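Local coordinates for protein FAD synthase (Thermoplasma volcanium GSS1, PDB 3GLV) that probably transfers the AMP part of ATP to flavin mononucleotide, making flavin adenine dinucleotide and releasing diphosphate, at residues D39-A42 with R43-K47; Q95-D98 with E99-Q103. All coordinates share one frame; numbering follows the deposited sequence.

Interaction 1: D39-A42 with R43-K47; sequences DSTA and RNNGK
Ala42 O and Lys47 N join across the end of helix 39-44 by a 2.9 Å hydrogen bond. It is the outer bond of a Schellman motif. The inner bond runs from Gly46 N to Arg43 O at 2.8 Å. Gly46 is the C-prime residue and has positive phi (62°). Ala42 O also receives a weak bond from Asn45 N.

Regular helical bonds lead up to this end. Arg43 N binds Asp39 O, Asn44 N binds Ser40 O at 2.7 Å, and Asn45 N binds Thr41 O.

Side-chain contacts are few. Thr41 and Asn45 lie side by side and point the same way. The methyl CG2 of Thr41 meets ND2 of Asn45 at 3.7 Å. CG2 is placed there by lying anti to the backbone N (chi1 of OG1 -52°). Asn44 folds its amide back over Ser40 O, with Asn44 CG 3.1 Å from that oxygen. Ala42 CB packs against Lys47 O at 3.4 Å.

The charged ends find their partners outside the two segments. Asp39 OD1 forms a salt bridge with Arg56 rather than with Arg43, whose NE is 6.8 Å away. Lys47 NZ forms a salt bridge with a bound sulfate, probably from the crystallisation liquor, and its side chain touches Val10, an inferred ATP-binding residue.

The Schellman turn thus gives Ala42 O and Arg43 O partners at the helix end. It also brings Lys47 to a bound anion, consistent with a pocket near the inferred ATP site.

Interaction 2: Q95-D98 with E99-Q103; sequences QKFD and EAELQ
Glu99 N donates to Gln95 O at 3.0 Å and closes the first turn of helix 96-109. This is the helix of the beta-alpha-beta unit formed with strands 88-91 and 114-117. Gln95 holds the N-cap position. Glu99 CB rests 3.4 Å from Gln95 O. Its extended chain, with CG anti to the backbone N (chi1 168°), carries OE1 past Lys96 CA and CG. That oxygen forms a salt bridge with Arg117, whereas Lys96 NZ bonds Tyr93 O and makes a cation-pi contact with Tyr93.

Ala100 N bonds Lys96 O. Ala100 CB lies 3.7 Å from both Lys96 O and Phe97 O.

Glu101 N bonds Phe97 O with an almost straight N-H (165°). Its side chain bends at chi2 and meets the Phe97 ring. Glu101 OE1 lies 3.1 Å from Phe97 CE2, approaching the ring obliquely. The carboxylate and ring planes stand 80° apart. Glu101 OE1 is also 4.2 Å from Asp98 OD1, a pair of like charges.

Leu102 N bonds Asp98 O at 2.9 Å. Leu102 itself is buried, against Ile115 and Ile89 of the two flanking strands. Gln103 N continues the helical ladder to Glu99 O.

One side-chain bond ties the start together. Gln95 NE2 donates to the anti lone pair of Asp98 OD2 at 2.6 Å, with OD2 in the amide plane. Gln95 OE1 accepts from Gly92 N. Both ends of the amide are therefore used, which fixes its rotation. The helix start would probably favour the charged form of Asp98, while the nearby Glu101 carboxylate would probably make that charge somewhat less favourable.

Both interactions are local contacts within single helices of the same Cytidylyltransferase-like domain, which is built around a parallel sheet in strand order 3-2-1-4-5. Interaction 1 comes first along the chain, in helix 39-44 just after strand 31-36, and takes in the end of that helix. Interaction 2 follows, at the start of helix 96-109, which crosses over from strand 88-91 to strand 114-117. Their centres lie about 20 Å apart and their nearest atoms about 9 Å apart, so they do not touch. Interaction 1 reaches toward the inferred ATP site through its last residue, and interaction 2 through its first, Gln95, beside Asp94. Both therefore probably lie near that site, one at a helix end and one at a helix start.

Interaction 1: D39-A42 with R43-K47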
loop_
_atom_site.group_PDB
_atom_site.type_symbol
_atom_site.label_atom_id
_atom_site.label_comp_id
_atom_site.label_asym_id
_atom_site.label_seq_id
_atom_site.Cartn_x
_atom_site.Cartn_y
_atom_site.Cartn_z
ATOM N N ASP A 39 -2.902 -1.692 -18.978
ATOM C CA ASP A 39 -3.352 -3.070 -19.161
ATOM C C ASP A 39 -2.914 -3.676 -20.501
ATOM O O ASP A 39 -2.488 -4.831 -20.533
ATOM C CB ASP A 39 -4.876 -3.185 -18.991
ATOM C CG ASP A 39 -5.361 -2.941 -17.535
ATOM O OD1 ASP A 39 -4.742 -3.465 -16.520
ATOM O OD2 ASP A 39 -6.440 -2.279 -17.408
ATOM N N SER A 40 -2.957 -2.919 -21.600
ATOM C CA SER A 40 -2.474 -3.460 -22.898
ATOM C C SER A 40 -0.986 -3.830 -22.866
ATOM O O SER A 40 -0.580 -4.911 -23.307
ATOM C CB SER A 40 -2.735 -2.497 -24.078
ATOM O OG SER A 40 -2.389 -1.134 -23.782
ATOM N N THR A 41 -0.168 -2.913 -22.370
ATOM C CA THR A 41 1.264 -3.157 -22.227
ATOM C C THR A 41 1.539 -4.423 -21.409
ATOM O O THR A 41 2.252 -5.324 -21.870
ATOM C CB THR A 41 1.928 -1.946 -21.491
ATOM O OG1 THR A 41 1.536 -0.753 -22.165
ATOM C CG2 THR A 41 3.457 -2.072 -21.464
ATOM N N ALA A 42 0.972 -4.509 -20.201
ATOM C CA ALA A 42 1.159 -5.721 -19.402
ATOM C C ALA A 42 0.734 -6.993 -20.169
ATOM O O ALA A 42 1.471 -7.991 -20.223
ATOM C CB ALA A 42 0.410 -5.621 -18.018
ATOM N N ARG A 43 -0.453 -6.950 -20.752
ATOM C CA ARG A 43 -0.925 -8.081 -21.553
ATOM C C ARG A 43 0.069 -8.443 -22.657
ATOM O O ARG A 43 0.367 -9.628 -22.882
ATOM C CB ARG A 43 -2.243 -7.739 -22.243
ATOM C CG ARG A 43 -3.436 -7.793 -21.385
ATOM C CD ARG A 43 -4.661 -8.106 -22.233
ATOM N NE ARG A 43 -5.686 -8.309 -21.269
ATOM C CZ ARG A 43 -6.352 -9.426 -21.035
ATOM N NH1 ARG A 43 -6.267 -10.522 -21.790
ATOM N NH2 ARG A 43 -7.157 -9.384 -20.017
ATOM N N ASN A 44 0.548 -7.416 -23.371
ATOM C CA ASN A 44 1.434 -7.643 -24.519
ATOM C C ASN A 44 2.749 -8.197 -24.080
ATOM O O ASN A 44 3.407 -8.855 -24.867
ATOM C CB ASN A 44 1.692 -6.372 -25.299
ATOM C CG ASN A 44 0.475 -5.896 -26.039
ATOM O OD1 ASN A 44 0.515 -4.855 -26.672
ATOM N ND2 ASN A 44 -0.628 -6.642 -25.948
ATOM N N ASN A 45 3.143 -7.920 -22.840
ATOM C CA ASN A 45 4.348 -8.518 -22.274
ATOM C C ASN A 45 4.027 -9.829 -21.556
ATOM O O ASN A 45 4.812 -10.302 -20.727
ATOM C CB ASN A 45 5.059 -7.527 -21.351
ATOM C CG ASN A 45 5.434 -6.217 -22.066
ATOM O OD1 ASN A 45 5.558 -6.168 -23.300
ATOM N ND2 ASN A 45 5.599 -5.144 -21.285
ATOM N N GLY A 46 2.885 -10.432 -21.891
ATOM C CA GLY A 46 2.521 -11.726 -21.336
ATOM C C GLY A 46 2.327 -11.780 -19.823
ATOM O O GLY A 46 2.609 -12.789 -19.207
ATOM N N LYS A 47 1.857 -10.707 -19.210
ATOM C CA LYS A 47 1.447 -10.794 -17.825
ATOM C C LYS A 47 0.096 -10.125 -17.675
ATOM O O LYS A 47 0.027 -8.920 -17.463
ATOM C CB LYS A 47 2.484 -10.130 -16.907
ATOM C CG LYS A 47 3.928 -10.223 -17.444
ATOM C CD LYS A 47 4.947 -9.717 -16.403
ATOM C CE LYS A 47 4.920 -8.198 -16.222
ATOM N NZ LYS A 47 5.254 -7.844 -14.781
#

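Interaction 2: Q95-D98 with E99-Q103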
loop_
_atom_site.group_PDB
_atom_site.type_symbol
_atom_site.label_atom_id
_atom_site.label_comp_id
_atom_site.label_asym_id
_atom_site.label_seq_id
_atom_site.Cartn_x
_atom_site.Cartn_y
_atom_site.Cartn_z
ATOM N N GLN A 95 18.054 -6.725 -13.412
ATOM C CA GLN A 95 17.833 -6.164 -14.753
ATOM C C GLN A 95 19.049 -5.510 -15.427
ATOM O O GLN A 95 18.959 -4.408 -15.940
ATOM C CB GLN A 95 16.680 -5.176 -14.705
ATOM C CG GLN A 95 15.366 -5.710 -14.180
ATOM C CD GLN A 95 14.262 -4.700 -14.455
ATOM O OE1 GLN A 95 13.721 -4.057 -13.542
ATOM N NE2 GLN A 95 13.981 -4.486 -15.738
ATOM N N LYS A 96 20.181 -6.189 -15.462
ATOM C CA LYS A 96 21.395 -5.598 -16.049
ATOM C C LYS A 96 21.283 -5.454 -17.562
ATOM O O LYS A 96 21.934 -4.584 -18.163
ATOM C CB LYS A 96 22.629 -6.440 -15.716
ATOM C CG LYS A 96 23.055 -6.349 -14.267
ATOM C CD LYS A 96 23.602 -7.672 -13.755
ATOM C CE LYS A 96 22.470 -8.579 -13.207
ATOM N NZ LYS A 96 22.226 -8.449 -11.693
ATOM N N PHE A 97 20.452 -6.303 -18.166
ATOM C CA PHE A 97 20.271 -6.264 -19.600
ATOM C C PHE A 97 19.459 -5.032 -19.941
ATOM O O PHE A 97 19.879 -4.254 -20.782
ATOM C CB PHE A 97 19.590 -7.544 -20.127
ATOM C CG PHE A 97 19.249 -7.483 -21.592
ATOM C CD1 PHE A 97 20.219 -7.746 -22.556
ATOM C CD2 PHE A 97 17.961 -7.121 -22.009
ATOM C CE1 PHE A 97 19.906 -7.679 -23.923
ATOM C CE2 PHE A 97 17.640 -7.061 -23.372
ATOM C CZ PHE A 97 18.609 -7.329 -24.324
ATOM N N ASP A 98 18.308 -4.855 -19.288
ATOM C CA ASP A 98 17.517 -3.657 -19.505
ATOM C C ASP A 98 18.351 -2.394 -19.192
ATOM O O ASP A 98 18.209 -1.379 -19.862
ATOM C CB ASP A 98 16.254 -3.662 -18.646
ATOM C CG ASP A 98 15.333 -4.786 -18.996
ATOM O OD1 ASP A 98 15.357 -5.219 -20.156
ATOM O OD2 ASP A 98 14.589 -5.258 -18.119
ATOM N N GLU A 99 19.244 -2.499 -18.204
ATOM C CA GLU A 99 20.095 -1.378 -17.819
ATOM C C GLU A 99 20.996 -0.935 -18.969
ATOM O O GLU A 99 21.035 0.247 -19.293
ATOM C CB GLU A 99 20.910 -1.690 -16.553
ATOM C CG GLU A 99 22.033 -0.708 -16.221
ATOM C CD GLU A 99 22.685 -1.054 -14.885
ATOM O OE1 GLU A 99 22.973 -2.224 -14.610
ATOM O OE2 GLU A 99 22.884 -0.158 -14.061
ATOM N N ALA A 100 21.707 -1.892 -19.563
ATOM C CA ALA A 100 22.604 -1.621 -20.681
ATOM C C ALA A 100 21.838 -1.054 -21.882
ATOM O O ALA A 100 22.285 -0.109 -22.530
ATOM C CB ALA A 100 23.354 -2.893 -21.073
ATOM N N GLU A 101 20.679 -1.621 -22.166
ATOM C CA GLU A 101 19.863 -1.176 -23.303
ATOM C C GLU A 101 19.382 0.261 -23.118
ATOM O O GLU A 101 19.412 1.046 -24.037
ATOM C CB GLU A 101 18.636 -2.058 -23.386
ATOM C CG GLU A 101 17.931 -2.124 -24.705
ATOM C CD GLU A 101 17.298 -3.524 -24.895
ATOM O OE1 GLU A 101 16.797 -4.107 -23.897
ATOM O OE2 GLU A 101 17.321 -4.056 -26.023
ATOM N N LEU A 102 18.917 0.572 -21.905
ATOM C CA LEU A 102 18.455 1.928 -21.601
ATOM C C LEU A 102 19.634 2.924 -21.653
ATOM O O LEU A 102 19.490 4.056 -22.131
ATOM C CB LEU A 102 17.767 1.976 -20.249
ATOM C CG LEU A 102 17.203 3.346 -19.840
ATOM C CD1 LEU A 102 16.134 3.853 -20.846
ATOM C CD2 LEU A 102 16.659 3.303 -18.389
ATOM N N GLN A 103 20.794 2.475 -21.177
ATOM C CA GLN A 103 21.968 3.291 -21.195
ATOM C C GLN A 103 22.370 3.669 -22.628
ATOM O O GLN A 103 22.696 4.826 -22.867
ATOM C CB GLN A 103 23.126 2.603 -20.484
ATOM C CG GLN A 103 24.302 3.494 -20.322
ATOM C CD GLN A 103 24.029 4.653 -19.376
ATOM O OE1 GLN A 103 23.624 4.447 -18.237
ATOM N NE2 GLN A 103 24.256 5.883 -19.850
#